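Local structure of dipeptidase AC. Metallo peptidase. MEROPS family M19 (3LY0) at residues 18-22 with 60-66; 229-235 with 259-264; 234-240 with 287-292. The protein probably hydrolyses dipeptides as a zinc-dependent metallodipeptidase, here with a phosphinate mimic of L-Ala-D-Ala bound at its pair of zinc ions. All coordinates share one frame; numbering follows the deposited sequence.

Contact 1 of 3, residues 18-22 with 60-66; sequences LRLLR and PSPQAHD. With LY0 ((2R)-3-[(R)-[(1R)-1-aminoethyl](hydroxy)phosphoryl]-2-methylpropanoic acid), chain C.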
loop_
_atom_site.group_PDB
_atom_site.type_symbol
_atom_site.label_atom_id
_atom_site.label_comp_id
_atom_site.label_asym_id
_atom_site.label_seq_id
_atom_site.Cartn_x
_atom_site.Cartn_y
_atom_site.Cartn_z
ATOM N N LEU A 18 0.259 -2.968 -12.200
ATOM C CA LEU A 18 0.113 -4.365 -12.569
ATOM C C LEU A 18 -0.766 -4.497 -13.806
ATOM O O LEU A 18 -0.577 -5.394 -14.633
ATOM C CB LEU A 18 -0.458 -5.174 -11.396
ATOM C CG LEU A 18 -0.518 -6.692 -11.555
ATOM C CD1 LEU A 18 0.871 -7.297 -11.608
ATOM C CD2 LEU A 18 -1.315 -7.282 -10.393
ATOM N N ARG A 19 -1.721 -3.589 -13.955
ATOM C CA ARG A 19 -2.592 -3.641 -15.120
ATOM C C ARG A 19 -1.856 -3.267 -16.392
ATOM O O ARG A 19 -2.137 -3.812 -17.463
ATOM C CB ARG A 19 -3.838 -2.797 -14.898
ATOM C CG ARG A 19 -4.773 -3.489 -13.892
ATOM C CD ARG A 19 -5.983 -2.668 -13.534
ATOM N NE ARG A 19 -6.679 -2.206 -14.724
ATOM C CZ ARG A 19 -7.347 -1.065 -14.786
ATOM N NH1 ARG A 19 -7.422 -0.279 -13.716
ATOM N NH2 ARG A 19 -7.933 -0.711 -15.919
ATOM N N LEU A 20 -0.891 -2.364 -16.273
ATOM C CA LEU A 20 -0.067 -2.021 -17.426
ATOM C C LEU A 20 0.915 -3.143 -17.746
ATOM O O LEU A 20 1.178 -3.427 -18.917
ATOM C CB LEU A 20 0.653 -0.683 -17.215
ATOM C CG LEU A 20 -0.305 0.493 -16.966
ATOM C CD1 LEU A 20 0.430 1.817 -16.906
ATOM C CD2 LEU A 20 -1.426 0.543 -18.023
ATOM N N LEU A 21 1.443 -3.789 -16.710
ATOM C CA LEU A 21 2.316 -4.949 -16.893
ATOM C C LEU A 21 1.590 -6.033 -17.676
ATOM O O LEU A 21 2.175 -6.677 -18.551
ATOM C CB LEU A 21 2.765 -5.520 -15.540
ATOM C CG LEU A 21 3.773 -6.680 -15.614
ATOM C CD1 LEU A 21 5.129 -6.200 -16.110
ATOM C CD2 LEU A 21 3.913 -7.396 -14.269
ATOM N N ARG A 22 0.314 -6.224 -17.362
ATOM C CA ARG A 22 -0.457 -7.326 -17.937
ATOM C C ARG A 22 -0.972 -7.062 -19.349
ATOM O O ARG A 22 -1.288 -8.001 -20.074
ATOM C CB ARG A 22 -1.598 -7.730 -16.999
ATOM C CG ARG A 22 -1.086 -8.444 -15.756
ATOM C CD ARG A 22 -2.155 -8.672 -14.711
ATOM N NE ARG A 22 -1.690 -9.643 -13.720
ATOM C CZ ARG A 22 -2.416 -10.092 -12.702
ATOM N NH1 ARG A 22 -3.656 -9.659 -12.527
ATOM N NH2 ARG A 22 -1.901 -10.985 -11.863
ATOM N N PRO A 60 4.768 -10.312 -9.565
ATOM C CA PRO A 60 3.915 -11.480 -9.290
ATOM C C PRO A 60 4.657 -12.808 -9.382
ATOM O O PRO A 60 5.585 -12.956 -10.176
ATOM C CB PRO A 60 2.863 -11.421 -10.405
ATOM C CG PRO A 60 2.939 -10.021 -10.952
ATOM C CD PRO A 60 4.357 -9.589 -10.777
ATOM N N SER A 61 4.222 -13.769 -8.570
ATOM C CA SER A 61 4.690 -15.149 -8.658
ATOM C C SER A 61 3.960 -15.870 -9.789
ATOM O O SER A 61 2.917 -15.403 -10.251
ATOM C CB SER A 61 4.418 -15.875 -7.339
ATOM O OG SER A 61 5.340 -15.490 -6.339
ATOM N N PRO A 62 4.499 -17.023 -10.234
ATOM C CA PRO A 62 3.875 -17.773 -11.334
ATOM C C PRO A 62 2.407 -18.105 -11.060
ATOM O O PRO A 62 1.577 -18.009 -11.973
ATOM C CB PRO A 62 4.723 -19.044 -11.412
ATOM C CG PRO A 62 6.074 -18.605 -10.922
ATOM C CD PRO A 62 5.767 -17.634 -9.802
ATOM N N GLN A 63 2.094 -18.493 -9.826
ATOM C CA GLN A 63 0.716 -18.531 -9.365
ATOM C C GLN A 63 0.446 -17.152 -8.779
ATOM O O GLN A 63 0.776 -16.897 -7.623
ATOM C CB GLN A 63 0.523 -19.580 -8.266
ATOM C CG GLN A 63 0.752 -21.030 -8.674
ATOM C CD GLN A 63 0.812 -21.964 -7.468
ATOM O OE1 GLN A 63 -0.199 -22.214 -6.800
ATOM N NE2 GLN A 63 2.000 -22.485 -7.185
ATOM N N ALA A 64 -0.133 -16.262 -9.572
ATOM C CA ALA A 64 -0.300 -14.881 -9.127
ATOM C C ALA A 64 -1.292 -14.787 -7.968
ATOM O O ALA A 64 -2.052 -15.724 -7.707
ATOM C CB ALA A 64 -0.734 -13.999 -10.279
ATOM N N HIS A 65 -1.272 -13.652 -7.273
ATOM C CA HIS A 65 -2.124 -13.436 -6.101
ATOM C C HIS A 65 -3.603 -13.629 -6.410
ATOM O O HIS A 65 -4.378 -14.012 -5.534
ATOM C CB HIS A 65 -1.928 -12.018 -5.572
ATOM C CG HIS A 65 -2.444 -10.966 -6.501
ATOM N ND1 HIS A 65 -1.752 -10.561 -7.621
ATOM C CD2 HIS A 65 -3.593 -10.249 -6.487
ATOM C CE1 HIS A 65 -2.451 -9.636 -8.255
ATOM N NE2 HIS A 65 -3.570 -9.425 -7.586
ATOM N N ASP A 66 -3.999 -13.354 -7.649
ATOM C CA ASP A 66 -5.401 -13.485 -8.033
ATOM C C ASP A 66 -5.691 -14.761 -8.828
ATOM O O ASP A 66 -6.707 -14.851 -9.516
ATOM C CB ASP A 66 -5.882 -12.249 -8.800
ATOM C CG ASP A 66 -5.017 -11.933 -10.006
ATOM O OD1 ASP A 66 -3.942 -12.559 -10.158
ATOM O OD2 ASP A 66 -5.418 -11.057 -10.803
HETATM P P LY0 C . -1.481 -6.713 -2.769
HETATM C C1 LY0 C . -1.145 -8.534 -4.861
HETATM N N1 LY0 C . 0.036 -6.356 -4.953
HETATM C C2 LY0 C . -1.166 -7.056 -4.535
HETATM C C4 LY0 C . -3.182 -7.237 -2.313
HETATM C C5 LY0 C . -3.286 -8.066 -1.063
HETATM C C6 LY0 C . -2.505 -7.492 0.087
HETATM C C7 LY0 C . -4.687 -8.498 -0.715
HETATM O O31 LY0 C . -1.282 -5.225 -2.606
HETATM O O32 LY0 C . -0.403 -7.454 -1.910
HETATM O O61 LY0 C . -2.274 -8.267 1.177
HETATM O O62 LY0 C . -2.038 -6.341 0.050
#
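R22 and D66 meet in a two-pronged salt bridge. NH1 of R22 bonds OD2 of D66 at 2.8 Å and NH2 of R22 bonds OD1 of D66 at 3.1 Å, both on the syn side of the carboxylate, and the two flat groups are only 9° from coplanar. An extended arginine suits R22, because its long chain carries the charge across to the loop. With an alanine in place of D66, the guanidinium would probably lose its end-on mate and be able to turn about its chain.

H65 can be followed outward. Its CB lies 3.6 Å from C1 of the ligand, a methyl carbon, and CG comes closer to C1, at 3.2 Å. The first torsion (chi1 68°) sets CG between the backbone N and the carbonyl carbon, and the methyl stands over one ring face, offset toward the rim that CG and CD2 form. CD2 of the ring lies 3.4 Å from C1 of the ligand. ND1 is hydrogen-bonded to the hydroxyl of Y58. At the ring edge CE1 touches CD2 of L18 at 3.4 Å, and NE2 also lies near CD2 of L18. The other methyl of L18, CD1, presses tightly on CG of P60 at 3.5 Å.

Helix 16-22 is thus tied to the loop between strand 50-57 and helix 68-75, while L21 also packs on helix 89-109.

Contact 2 of 3, residues 229-235 with 259-264; sequences LVATHSN and GMVGLN. With ZN (zinc ion), chain E; LY0 ((2R)-3-[(R)-[(1R)-1-aminoethyl](hydroxy)phosphoryl]-2-methylpropanoic acid), chain C.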
loop_
_atom_site.group_PDB
_atom_site.type_symbol
_atom_site.label_atom_id
_atom_site.label_comp_id
_atom_site.label_asym_id
_atom_site.label_seq_id
_atom_site.Cartn_x
_atom_site.Cartn_y
_atom_site.Cartn_z
ATOM N N LEU A 229 7.487 4.494 11.755
ATOM C CA LEU A 229 7.062 3.194 11.248
ATOM C C LEU A 229 5.788 3.335 10.442
ATOM O O LEU A 229 4.851 4.004 10.866
ATOM C CB LEU A 229 6.825 2.221 12.400
ATOM C CG LEU A 229 8.056 1.954 13.268
ATOM C CD1 LEU A 229 7.697 1.021 14.433
ATOM C CD2 LEU A 229 9.195 1.374 12.436
ATOM N N VAL A 230 5.750 2.684 9.287
ATOM C CA VAL A 230 4.642 2.867 8.365
ATOM C C VAL A 230 4.168 1.526 7.849
ATOM O O VAL A 230 4.975 0.692 7.455
ATOM C CB VAL A 230 5.092 3.679 7.138
ATOM C CG1 VAL A 230 3.931 3.832 6.167
ATOM C CG2 VAL A 230 5.650 5.040 7.547
ATOM N N ALA A 231 2.854 1.324 7.852
ATOM C CA ALA A 231 2.238 0.212 7.134
ATOM C C ALA A 231 1.264 0.854 6.155
ATOM O O ALA A 231 0.271 1.452 6.573
ATOM C CB ALA A 231 1.511 -0.699 8.103
ATOM N N THR A 232 1.568 0.795 4.861
ATOM C CA THR A 232 0.778 1.560 3.899
ATOM C C THR A 232 -0.632 1.033 3.668
ATOM O O THR A 232 -1.514 1.797 3.280
ATOM C CB THR A 232 1.452 1.647 2.515
ATOM O OG1 THR A 232 1.604 0.330 1.976
ATOM C CG2 THR A 232 2.820 2.356 2.572
ATOM N N HIS A 233 -0.845 -0.268 3.879
ATOM C CA HIS A 233 -2.148 -0.864 3.604
ATOM C C HIS A 233 -2.419 -2.055 4.525
ATOM O O HIS A 233 -2.376 -3.218 4.108
ATOM C CB HIS A 233 -2.353 -1.163 2.091
ATOM C CG HIS A 233 -1.350 -2.101 1.472
ATOM N ND1 HIS A 233 0.011 -1.858 1.459
ATOM C CD2 HIS A 233 -1.527 -3.249 0.771
ATOM C CE1 HIS A 233 0.625 -2.834 0.819
ATOM N NE2 HIS A 233 -0.284 -3.683 0.374
ATOM N N SER A 234 -2.706 -1.737 5.786
ATOM C CA SER A 234 -2.929 -2.754 6.824
ATOM C C SER A 234 -3.977 -2.254 7.799
ATOM O O SER A 234 -4.027 -1.058 8.097
ATOM C CB SER A 234 -1.637 -3.025 7.601
ATOM O OG SER A 234 -0.623 -3.544 6.764
ATOM N N ASN A 235 -4.788 -3.176 8.323
ATOM C CA ASN A 235 -5.876 -2.820 9.226
ATOM C C ASN A 235 -5.671 -3.351 10.638
ATOM O O ASN A 235 -4.560 -3.749 10.998
ATOM C CB ASN A 235 -7.217 -3.242 8.622
ATOM C CG ASN A 235 -7.474 -2.562 7.280
ATOM O OD1 ASN A 235 -6.916 -1.495 7.000
ATOM N ND2 ASN A 235 -8.302 -3.179 6.438
ATOM N N GLY A 259 4.344 7.295 13.518
ATOM C CA GLY A 259 4.230 6.651 12.219
ATOM C C GLY A 259 2.907 6.845 11.496
ATOM O O GLY A 259 2.260 7.880 11.609
ATOM N N MET A 260 2.511 5.843 10.720
ATOM C CA MET A 260 1.343 6.004 9.863
ATOM C C MET A 260 0.827 4.647 9.436
ATOM O O MET A 260 1.611 3.733 9.120
ATOM C CB MET A 260 1.748 6.813 8.622
ATOM C CG MET A 260 0.604 7.160 7.675
ATOM S SD MET A 260 -0.606 8.390 8.315
ATOM C CE MET A 260 -1.648 8.544 6.857
ATOM N N VAL A 261 -0.500 4.512 9.452
ATOM C CA VAL A 261 -1.148 3.319 8.918
ATOM C C VAL A 261 -2.193 3.731 7.899
ATOM O O VAL A 261 -3.041 4.583 8.177
ATOM C CB VAL A 261 -1.800 2.456 10.026
ATOM C CG1 VAL A 261 -2.579 1.297 9.402
ATOM C CG2 VAL A 261 -0.733 1.922 10.974
ATOM N N GLY A 262 -2.115 3.138 6.709
ATOM C CA GLY A 262 -3.133 3.348 5.698
ATOM C C GLY A 262 -4.182 2.248 5.724
ATOM O O GLY A 262 -3.845 1.061 5.701
ATOM N N LEU A 263 -5.453 2.645 5.784
ATOM C CA LEU A 263 -6.563 1.698 5.775
ATOM C C LEU A 263 -6.679 0.962 4.443
ATOM O O LEU A 263 -6.872 1.584 3.400
ATOM C CB LEU A 263 -7.875 2.427 6.061
ATOM C CG LEU A 263 -9.094 1.506 6.204
ATOM C CD1 LEU A 263 -9.188 0.921 7.602
ATOM C CD2 LEU A 263 -10.376 2.263 5.836
ATOM N N ASN A 264 -6.578 -0.367 4.498
ATOM C CA ASN A 264 -6.677 -1.217 3.316
ATOM C C ASN A 264 -8.153 -1.497 3.013
ATOM O O ASN A 264 -8.907 -1.886 3.914
ATOM C CB ASN A 264 -5.908 -2.514 3.588
ATOM C CG ASN A 264 -5.684 -3.331 2.340
ATOM O OD1 ASN A 264 -6.525 -3.354 1.448
ATOM N ND2 ASN A 264 -4.540 -4.003 2.267
HETATM ZN ZN ZN E . -0.029 -5.657 -0.658
HETATM P P LY0 C . -1.481 -6.713 -2.769
HETATM C C1 LY0 C . -1.145 -8.534 -4.861
HETATM N N1 LY0 C . 0.036 -6.356 -4.953
HETATM C C2 LY0 C . -1.166 -7.056 -4.535
HETATM C C4 LY0 C . -3.182 -7.237 -2.313
HETATM C C5 LY0 C . -3.286 -8.066 -1.063
HETATM C C6 LY0 C . -2.505 -7.492 0.087
HETATM C C7 LY0 C . -4.687 -8.498 -0.715
HETATM O O31 LY0 C . -1.282 -5.225 -2.606
HETATM O O32 LY0 C . -0.403 -7.454 -1.910
HETATM O O61 LY0 C . -2.274 -8.267 1.177
HETATM O O62 LY0 C . -2.038 -6.341 0.050
#
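A231 and M260 sit in the middle of a run of backbone hydrogen bonds between two parallel strands: A231 N gives to M260 O at 3.0 Å, flanked by M260 N to L229 O and G262 N to A231 O. Past the end of strand 230-231, S234 N still bonds G262 O.

Apolar packing follows the alternation of the sheet. V230 and M260 share the face that meets W347 of helix 336-354; A231 and V261 share the other, where V261 touches L296 of helix 283-296. Glycine suits positions 259 and 262, since a CB at G259 would run into L229 O and one at G262 into T232 O.

Side-chain amides secure the strand ends. N235 holds the backbone of N264 twice: its OD1 accepts from N264 N at 2.8 Å, in plane and on a lone pair, and its ND2 gives to N264 O at 2.9 Å, almost straight at 175°. N264 answers with ND2 to H233 O at 2.9 Å, coming from above the carbonyl plane, while its OD1 takes A266 N.

Metal binding falls to H233, whose NE2 lies 2.2 Å from zinc. Its ND1 gives to T232 OG1 at 2.8 Å, in the ring plane, and that hydroxyl is bonded in turn to D209, so a second shell probably helps to fix the ring's rotation. E139, H212 and three ligand oxygens complete the site.

Strand 230-231, helix 248-256 and strand 260-263 form a beta-alpha-beta unit of the TIM-barrel fold, with the metal ligand just past the C-terminal end of its strand, as is usual for active sites in such barrels.

Contact 3 of 3, residues 234-240 with 287-292; sequences SNAHAVT and RHLDHL
H288, on the outer helix 283-296, docks into the loop 234-240 that follows the zinc-site end of strand 230-231, and its ring bridges two points of that loop. ND1 of H288 accepts from A236 N at 3.1 Å, with an N-H...N angle of 160° and the donor lying in the ring plane. NE2, the other ring nitrogen of H288, gives to T240 OG1 at 2.9 Å, again in plane; the threonine hydroxyl is also bonded to the carbonyl of R271. Histidine fits because one ring supplies both an acceptor and a donor, a pairing consistent with its neutral form.

V239 lies across this ring. With CG1 anti to the backbone N (chi1 176°), that methyl sits over the face in a CH-pi contact, 3.6 Å from CG1 to the centroid of the H288 ring, offset toward the rim. CG1 also meets the aliphatic part of R287, whose charged end pairs with E272.

Such loops, running from the C-terminal end of a strand to the next helix, line the catalytic mouth of a TIM barrel, and this one is folded into a compact turn: A236 O accepts from both V239 N and T240 N, which brings V239 and T240 round to the ring.

Farther along the helix, small residues let the loop come close. CB of A236 touches CD2 of H291 at 3.7 Å and CD2 of L292 at 4.2 Å, and CB of A238 lies 3.7 Å from NE2 of H291. That NE2 is hydrogen-bonded to D248, at the start of helix 248-256.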
loop_
_atom_site.group_PDB
_atom_site.type_symbol
_atom_site.label_atom_id
_atom_site.label_comp_id
_atom_site.label_asym_id
_atom_site.label_seq_id
_atom_site.Cartn_x
_atom_site.Cartn_y
_atom_site.Cartn_z
ATOM N N SER A 234 -2.706 -1.737 5.786
ATOM C CA SER A 234 -2.929 -2.754 6.824
ATOM C C SER A 234 -3.977 -2.254 7.799
ATOM O O SER A 234 -4.027 -1.058 8.097
ATOM C CB SER A 234 -1.637 -3.025 7.601
ATOM O OG SER A 234 -0.623 -3.544 6.764
ATOM N N ASN A 235 -4.788 -3.176 8.323
ATOM C CA ASN A 235 -5.876 -2.820 9.226
ATOM C C ASN A 235 -5.671 -3.351 10.638
ATOM O O ASN A 235 -4.560 -3.749 10.998
ATOM C CB ASN A 235 -7.217 -3.242 8.622
ATOM C CG ASN A 235 -7.474 -2.562 7.280
ATOM O OD1 ASN A 235 -6.916 -1.495 7.000
ATOM N ND2 ASN A 235 -8.302 -3.179 6.438
ATOM N N ALA A 236 -6.731 -3.340 11.445
ATOM C CA ALA A 236 -6.597 -3.665 12.863
ATOM C C ALA A 236 -6.866 -5.134 13.152
ATOM O O ALA A 236 -7.989 -5.605 12.977
ATOM C CB ALA A 236 -7.518 -2.782 13.692
ATOM N N HIS A 237 -5.837 -5.838 13.615
ATOM C CA HIS A 237 -5.957 -7.259 13.930
ATOM C C HIS A 237 -7.031 -7.523 14.983
ATOM O O HIS A 237 -7.693 -8.560 14.954
ATOM C CB HIS A 237 -4.614 -7.796 14.408
ATOM C CG HIS A 237 -4.528 -9.285 14.400
ATOM N ND1 HIS A 237 -4.905 -10.057 15.477
ATOM C CD2 HIS A 237 -4.133 -10.149 13.435
ATOM C CE1 HIS A 237 -4.730 -11.333 15.180
ATOM N NE2 HIS A 237 -4.264 -11.414 13.948
ATOM N N ALA A 238 -7.194 -6.576 15.902
ATOM C CA ALA A 238 -8.167 -6.719 16.987
ATOM C C ALA A 238 -9.590 -6.762 16.448
ATOM O O ALA A 238 -10.481 -7.312 17.102
ATOM C CB ALA A 238 -7.999 -5.594 18.001
ATOM N N VAL A 239 -9.809 -6.194 15.267
ATOM C CA VAL A 239 -11.116 -6.216 14.620
ATOM C C VAL A 239 -11.243 -7.394 13.654
ATOM O O VAL A 239 -12.246 -8.114 13.670
ATOM C CB VAL A 239 -11.373 -4.887 13.876
ATOM C CG1 VAL A 239 -12.683 -4.918 13.125
ATOM C CG2 VAL A 239 -11.324 -3.715 14.851
ATOM N N THR A 240 -10.228 -7.577 12.810
ATOM C CA THR A 240 -10.197 -8.672 11.845
ATOM C C THR A 240 -8.855 -9.384 11.971
ATOM O O THR A 240 -7.831 -8.843 11.558
ATOM C CB THR A 240 -10.304 -8.128 10.403
ATOM O OG1 THR A 240 -11.571 -7.489 10.224
ATOM C CG2 THR A 240 -10.142 -9.247 9.369
ATOM N N ARG A 287 -15.437 0.630 11.736
ATOM C CA ARG A 287 -14.953 -0.102 12.886
ATOM C C ARG A 287 -13.426 -0.072 12.888
ATOM O O ARG A 287 -12.797 0.234 13.896
ATOM C CB ARG A 287 -15.457 -1.544 12.805
ATOM C CG ARG A 287 -15.403 -2.316 14.098
ATOM C CD ARG A 287 -16.248 -3.588 13.981
ATOM N NE ARG A 287 -17.562 -3.321 13.384
ATOM C CZ ARG A 287 -18.071 -3.971 12.335
ATOM N NH1 ARG A 287 -17.389 -4.953 11.751
ATOM N NH2 ARG A 287 -19.275 -3.645 11.871
ATOM N N HIS A 288 -12.823 -0.387 11.746
ATOM C CA HIS A 288 -11.366 -0.345 11.651
ATOM C C HIS A 288 -10.827 1.066 11.816
ATOM O O HIS A 288 -9.851 1.274 12.530
ATOM C CB HIS A 288 -10.894 -0.945 10.334
ATOM C CG HIS A 288 -10.834 -2.438 10.348
ATOM N ND1 HIS A 288 -9.725 -3.139 10.778
ATOM C CD2 HIS A 288 -11.766 -3.364 10.020
ATOM C CE1 HIS A 288 -9.974 -4.435 10.696
ATOM N NE2 HIS A 288 -11.201 -4.598 10.229
ATOM N N LEU A 289 -11.458 2.034 11.161
ATOM C CA LEU A 289 -10.980 3.415 11.277
ATOM C C LEU A 289 -11.045 3.898 12.714
ATOM O O LEU A 289 -10.093 4.487 13.212
ATOM C CB LEU A 289 -11.740 4.364 10.356
ATOM C CG LEU A 289 -11.352 4.314 8.883
ATOM C CD1 LEU A 289 -12.320 5.156 8.070
ATOM C CD2 LEU A 289 -9.915 4.800 8.678
ATOM N N ASP A 290 -12.153 3.630 13.395
ATOM C CA ASP A 290 -12.263 4.030 14.792
ATOM C C ASP A 290 -11.166 3.404 15.624
ATOM O O ASP A 290 -10.565 4.060 16.472
ATOM C CB ASP A 290 -13.599 3.596 15.390
ATOM C CG ASP A 290 -14.754 4.524 15.030
ATOM O OD1 ASP A 290 -14.531 5.628 14.482
ATOM O OD2 ASP A 290 -15.907 4.130 15.314
ATOM N N HIS A 291 -10.921 2.115 15.413
ATOM C CA HIS A 291 -9.923 1.419 16.215
ATOM C C HIS A 291 -8.530 1.979 15.958
ATOM O O HIS A 291 -7.759 2.211 16.891
ATOM C CB HIS A 291 -9.948 -0.093 15.963
ATOM C CG HIS A 291 -9.150 -0.873 16.956
ATOM N ND1 HIS A 291 -9.703 -1.379 18.113
ATOM C CD2 HIS A 291 -7.843 -1.216 16.982
ATOM C CE1 HIS A 291 -8.768 -2.007 18.804
ATOM N NE2 HIS A 291 -7.631 -1.922 18.139
ATOM N N LEU A 292 -8.213 2.194 14.686
ATOM C CA LEU A 292 -6.915 2.754 14.315
ATOM C C LEU A 292 -6.745 4.166 14.864
ATOM O O LEU A 292 -5.712 4.480 15.452
ATOM C CB LEU A 292 -6.735 2.744 12.797
ATOM C CG LEU A 292 -6.652 1.351 12.161
ATOM C CD1 LEU A 292 -6.721 1.464 10.648
ATOM C CD2 LEU A 292 -5.366 0.652 12.569
#

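Overall arrangement
Contacts 2 and 3 are continuous: they share S234 and N235, their centres are 11 Å apart, and L263 of contact 2 packs on the helix of contact 3, with L263 CD1 3.7 Å from H288 CB. A path of direct contacts therefore runs from the outer helix 283-296 through strand 260-263 toward the zinc ligand H233. Contact 1 stands apart, its centre about 23 Å from that of contact 2 and 28 Å from that of contact 3. Even so, contacts 1 and 2 both touch the phosphinate: H65 meets the methyl at its amino end, whereas H233 lies beside a carboxylate oxygen and binds a zinc ion that the phosphinate oxygens also reach.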